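Local coordinates for protein chitinase A (Cycas revoluta, PDB 4MNK) that binds N-acetylglucosamine oligosaccharides in its cleft and, as a family 18 glycoside hydrolase, probably cleaves chitin, at residues F18-F28 and V330-K340. Numbering follows the deposited sequence. Where two conformers were deposited one is given.
Sequences FPPSKINSRLF and VNQDIDAILPK. With NAG (2-acetamido-2-deoxy-beta-D-glucopyranose), chain B.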
loop_
_atom_site.group_PDB
_atom_site.type_symbol
_atom_site.label_atom_id
_atom_site.label_comp_id
_atom_site.label_asym_id
_atom_site.label_seq_id
_atom_site.Cartn_x
_atom_site.Cartn_y
_atom_site.Cartn_z
ATOM N N PHE A 18 14.226 11.078 -4.997
ATOM C CA PHE A 18 13.090 10.914 -5.899
ATOM C C PHE A 18 12.002 11.934 -5.560
ATOM O O PHE A 18 11.009 11.599 -4.908
ATOM C CB PHE A 18 12.551 9.478 -5.825
ATOM C CG PHE A 18 11.709 9.075 -7.006
ATOM C CD1 PHE A 18 12.301 8.582 -8.166
ATOM C CD2 PHE A 18 10.322 9.174 -6.955
ATOM C CE1 PHE A 18 11.524 8.201 -9.257
ATOM C CE2 PHE A 18 9.539 8.793 -8.037
ATOM C CZ PHE A 18 10.139 8.307 -9.190
ATOM N N PRO A 19 12.188 13.196 -5.989
ATOM C CA PRO A 19 11.160 14.207 -5.740
ATOM C C PRO A 19 9.891 13.910 -6.547
ATOM O O PRO A 19 9.950 13.151 -7.514
ATOM C CB PRO A 19 11.824 15.505 -6.211
ATOM C CG PRO A 19 12.838 15.073 -7.205
ATOM C CD PRO A 19 13.342 13.750 -6.723
ATOM N N PRO A 20 8.743 14.491 -6.148
ATOM C CA PRO A 20 7.493 14.220 -6.868
ATOM C C PRO A 20 7.562 14.491 -8.374
ATOM O O PRO A 20 6.837 13.860 -9.146
ATOM C CB PRO A 20 6.495 15.157 -6.185
ATOM C CG PRO A 20 7.016 15.261 -4.791
ATOM C CD PRO A 20 8.509 15.320 -4.951
ATOM N N SER A 21 8.439 15.403 -8.788
ATOM C CA SER A 21 8.620 15.716 -10.205
ATOM C C SER A 21 9.094 14.523 -11.044
ATOM O O SER A 21 8.931 14.521 -12.263
ATOM C CB SER A 21 9.587 16.890 -10.374
ATOM O OG SER A 21 10.868 16.568 -9.857
ATOM N N LYS A 22 9.666 13.518 -10.383
ATOM C CA LYS A 22 10.179 12.327 -11.062
ATOM C C LYS A 22 9.120 11.253 -11.307
ATOM O O LYS A 22 9.355 10.323 -12.082
ATOM C CB LYS A 22 11.355 11.729 -10.288
ATOM C CG LYS A 22 12.643 12.526 -10.402
ATOM C CD LYS A 22 13.824 11.733 -9.863
ATOM C CE LYS A 22 15.147 12.400 -10.205
ATOM N NZ LYS A 22 15.474 12.287 -11.651
ATOM N N ILE A 23 7.965 11.377 -10.652
ATOM C CA ILE A 23 6.871 10.418 -10.826
ATOM C C ILE A 23 6.302 10.532 -12.234
ATOM O O ILE A 23 5.966 11.629 -12.683
ATOM C CB ILE A 23 5.726 10.654 -9.810
ATOM C CG1 ILE A 23 6.243 10.568 -8.368
ATOM C CG2 ILE A 23 4.581 9.659 -10.048
ATOM C CD1 ILE A 23 5.269 11.103 -7.330
ATOM N N ASN A 24 6.195 9.408 -12.937
ATOM C CA ASN A 24 5.517 9.422 -14.225
ATOM C C ASN A 24 4.008 9.355 -14.014
ATOM O O ASN A 24 3.409 8.270 -14.060
ATOM C CB ASN A 24 6.003 8.304 -15.151
ATOM C CG ASN A 24 5.456 8.444 -16.561
ATOM O OD1 ASN A 24 4.542 9.231 -16.807
ATOM N ND2 ASN A 24 6.011 7.681 -17.492
ATOM N N SER A 25 3.390 10.507 -13.775
ATOM C CA SER A 25 1.971 10.540 -13.423
ATOM C C SER A 25 1.029 10.193 -14.582
ATOM O O SER A 25 -0.175 10.049 -14.370
ATOM C CB SER A 25 1.598 11.882 -12.797
ATOM O OG SER A 25 2.061 12.949 -13.598
ATOM N N ARG A 26 1.576 10.045 -15.790
ATOM C CA ARG A 26 0.805 9.557 -16.939
ATOM C C ARG A 26 0.320 8.123 -16.730
ATOM O O ARG A 26 -0.646 7.695 -17.354
ATOM C CB ARG A 26 1.642 9.617 -18.219
ATOM C CG ARG A 26 1.990 11.016 -18.695
ATOM C CD ARG A 26 2.956 10.983 -19.875
ATOM N NE ARG A 26 4.302 10.561 -19.487
ATOM C CZ ARG A 26 5.270 11.383 -19.084
ATOM N NH1 ARG A 26 5.059 12.691 -19.007
ATOM N NH2 ARG A 26 6.456 10.892 -18.755
ATOM N N LEU A 27 1.000 7.396 -15.847
ATOM C CA LEU A 27 0.746 5.973 -15.631
ATOM C C LEU A 27 -0.219 5.713 -14.473
ATOM O O LEU A 27 -0.463 4.561 -14.104
ATOM C CB LEU A 27 2.076 5.239 -15.418
ATOM C CG LEU A 27 3.115 5.434 -16.532
ATOM C CD1 LEU A 27 4.425 4.753 -16.180
ATOM C CD2 LEU A 27 2.600 4.945 -17.883
ATOM N N PHE A 28 -0.781 6.785 -13.918
ATOM C CA PHE A 28 -1.622 6.696 -12.729
ATOM C C PHE A 28 -2.903 7.499 -12.871
ATOM O O PHE A 28 -2.968 8.458 -13.642
ATOM C CB PHE A 28 -0.852 7.180 -11.496
ATOM C CG PHE A 28 0.371 6.370 -11.200
ATOM C CD1 PHE A 28 0.275 5.189 -10.478
ATOM C CD2 PHE A 28 1.623 6.775 -11.660
ATOM C CE1 PHE A 28 1.406 4.427 -10.210
ATOM C CE2 PHE A 28 2.758 6.015 -11.397
ATOM C CZ PHE A 28 2.648 4.840 -10.671
ATOM N N VAL A 330 6.393 4.290 -5.341
ATOM C CA VAL A 330 6.819 4.670 -6.695
ATOM C C VAL A 330 8.285 5.090 -6.834
ATOM O O VAL A 330 8.850 4.999 -7.922
ATOM C CB VAL A 330 5.874 5.721 -7.341
ATOM C CG1 VAL A 330 4.458 5.168 -7.445
ATOM C CG2 VAL A 330 5.890 7.042 -6.571
ATOM N N ASN A 331 8.892 5.537 -5.738
ATOM C CA ASN A 331 10.318 5.866 -5.718
ATOM C C ASN A 331 11.214 4.645 -5.921
ATOM O O ASN A 331 12.392 4.788 -6.239
ATOM C CB ASN A 331 10.690 6.554 -4.404
ATOM C CG ASN A 331 10.472 5.662 -3.197
ATOM O OD1 ASN A 331 11.394 5.389 -2.426
ATOM N ND2 ASN A 331 9.253 5.188 -3.036
ATOM N N GLN A 332 10.652 3.451 -5.742
ATOM C CA GLN A 332 11.424 2.207 -5.808
ATOM C C GLN A 332 11.587 1.645 -7.223
ATOM O O GLN A 332 12.313 0.668 -7.424
ATOM C CB GLN A 332 10.798 1.158 -4.892
ATOM C CG GLN A 332 10.802 1.522 -3.414
ATOM C CD GLN A 332 9.951 0.577 -2.578
ATOM O OE1 GLN A 332 8.936 0.048 -3.047
ATOM N NE2 GLN A 332 10.356 0.365 -1.336
ATOM N N ASP A 333 10.900 2.255 -8.188
ATOM C CA ASP A 333 11.011 1.898 -9.601
ATOM C C ASP A 333 11.241 3.203 -10.357
ATOM O O ASP A 333 10.311 3.787 -10.931
ATOM C CB ASP A 333 9.734 1.187 -10.065
ATOM C CG ASP A 333 9.824 0.637 -11.486
ATOM O OD1 ASP A 333 10.770 0.960 -12.240
ATOM O OD2 ASP A 333 8.912 -0.131 -11.853
ATOM N N ILE A 334 12.486 3.666 -10.336
ATOM C CA ILE A 334 12.800 5.019 -10.802
ATOM C C ILE A 334 12.496 5.239 -12.285
ATOM O O ILE A 334 12.143 6.349 -12.683
ATOM C CB ILE A 334 14.238 5.477 -10.415
ATOM C CG1 ILE A 334 15.311 4.644 -11.124
ATOM C CG2 ILE A 334 14.421 5.446 -8.895
ATOM C CD1 ILE A 334 16.706 5.249 -11.060
ATOM N N ASP A 335 12.599 4.181 -13.087
ATOM C CA ASP A 335 12.298 4.264 -14.517
ATOM C C ASP A 335 10.839 3.924 -14.842
ATOM O O ASP A 335 10.447 3.894 -16.012
ATOM C CB ASP A 335 13.261 3.378 -15.319
ATOM C CG ASP A 335 14.692 3.887 -15.281
ATOM O OD1 ASP A 335 14.894 5.107 -15.454
ATOM O OD2 ASP A 335 15.614 3.070 -15.081
ATOM N N ALA A 336 10.046 3.681 -13.797
ATOM C CA ALA A 336 8.624 3.328 -13.921
ATOM C C ALA A 336 8.356 2.157 -14.879
ATOM O O ALA A 336 7.396 2.172 -15.655
ATOM C CB ALA A 336 7.784 4.558 -14.296
ATOM N N ILE A 337 9.209 1.138 -14.800
ATOM C CA ILE A 337 9.090 -0.051 -15.638
ATOM C C ILE A 337 7.795 -0.807 -15.337
ATOM O O ILE A 337 7.024 -1.133 -16.242
ATOM C CB ILE A 337 10.317 -0.989 -15.452
ATOM C CG1 ILE A 337 11.631 -0.249 -15.756
ATOM C CG2 ILE A 337 10.165 -2.283 -16.269
ATOM C CD1 ILE A 337 11.740 0.363 -17.154
ATOM N N LEU A 338 7.552 -1.065 -14.057
ATOM C CA LEU A 338 6.389 -1.849 -13.664
ATOM C C LEU A 338 5.070 -1.069 -13.748
ATOM O O LEU A 338 4.070 -1.622 -14.201
ATOM C CB LEU A 338 6.607 -2.524 -12.306
ATOM C CG LEU A 338 7.836 -3.441 -12.247
ATOM C CD1 LEU A 338 7.971 -4.056 -10.873
ATOM C CD2 LEU A 338 7.790 -4.530 -13.319
ATOM N N PRO A 339 5.061 0.222 -13.347
ATOM C CA PRO A 339 3.839 0.986 -13.616
ATOM C C PRO A 339 3.463 1.073 -15.103
ATOM O O PRO A 339 2.277 1.107 -15.427
ATOM C CB PRO A 339 4.158 2.366 -13.029
ATOM C CG PRO A 339 5.098 2.062 -11.912
ATOM C CD PRO A 339 5.976 0.974 -12.467
ATOM N N LYS A 340 4.451 1.086 -15.998
ATOM C CA LYS A 340 4.172 1.098 -17.435
ATOM C C LYS A 340 3.491 -0.186 -17.917
ATOM O O LYS A 340 2.465 -0.128 -18.596
ATOM C CB LYS A 340 5.443 1.397 -18.243
ATOM C CG LYS A 340 5.278 1.359 -19.769
ATOM C CD LYS A 340 4.250 2.360 -20.285
ATOM C CE LYS A 340 4.259 2.416 -21.808
ATOM N NZ LYS A 340 2.959 2.885 -22.368
HETATM C C1 NAG B . 7.665 1.058 4.553
HETATM C C2 NAG B . 9.013 1.109 3.843
HETATM C C3 NAG B . 10.054 1.801 4.718
HETATM C C4 NAG B . 9.554 3.140 5.273
HETATM C C5 NAG B . 8.102 3.061 5.774
HETATM C C6 NAG B . 7.517 4.452 6.019
HETATM C C7 NAG B . 9.464 -0.668 2.229
HETATM C C8 NAG B . 9.961 -2.067 2.025
HETATM N N2 NAG B . 9.462 -0.225 3.486
HETATM O O3 NAG B . 11.224 2.006 3.955
HETATM O O4 NAG B . 10.383 3.532 6.349
HETATM O O5 NAG B . 7.256 2.377 4.863
HETATM O O6 NAG B . 7.366 5.144 4.797
HETATM O O7 NAG B . 9.090 0.001 1.265
HETATM O O HOH W 1 9.686 7.661 -12.844
HETATM O O HOH W 2 0.343 1.974 -13.622
#
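Phe18 lays its ring against the backbone of Asn331, and a CH-pi contact results. Asn331 CA sits 3.7 Å from the ring centroid, 20° off the ring normal. Lys22 CB covers the opposite face, and Ile334 O lies in plane at the edge. Phe18 CG is anti to the backbone N (chi1 -161°), which turns the ring in over the 3-10 turn at 330-332. The methyl CG2 of Ile334 packs against Phe18 CD1 at 3.9 Å.

The other apolar contacts run from Ile23, Leu27 and Phe28 to Val330 and the start of the helix. Val330 is shared through its two methyls: CG1 meets Phe28 CZ at 3.7 Å, and CG2 meets Ile23 CG1. Phe28 CZ also touches Pro339 CB at 3.7 Å, so the tip of this ring bridges Val330 and the first turn of helix 337-346. Leu27 CD1 reaches Ala336 CB and Pro339 CB, while its CD2 meets Lys340 CD, the two side chains crossing at about a right angle. The amine of Lys340 turns to Asp344 in a salt bridge.

No direct hydrogen bond joins the segments. Two waters do so instead, each donating to one carbonyl of each segment: one to Lys22 O and Ile334 O, the other to Leu27 O and Pro339 O.

Within 330-340, Asp333 holds the start of the helix. Its OD2 takes Leu338 N through the syn lone pair at 2.8 Å, and OD1 takes Ile337 N from above the carboxylate plane. Gln332 NE2 donates to O7 of the bound NAG at 2.9 Å, placing this turn at the sugar-binding cleft.

In the TIM barrel of family 18, the contact joins the loop between strands 5-11 and 30-36 to the link from strand 324-328 into helix 337-346. Trp10 of strand 5-11 touches both Ile23 and Val330, and helix 52-63 packs on Ile23 through Phe58 and Val62.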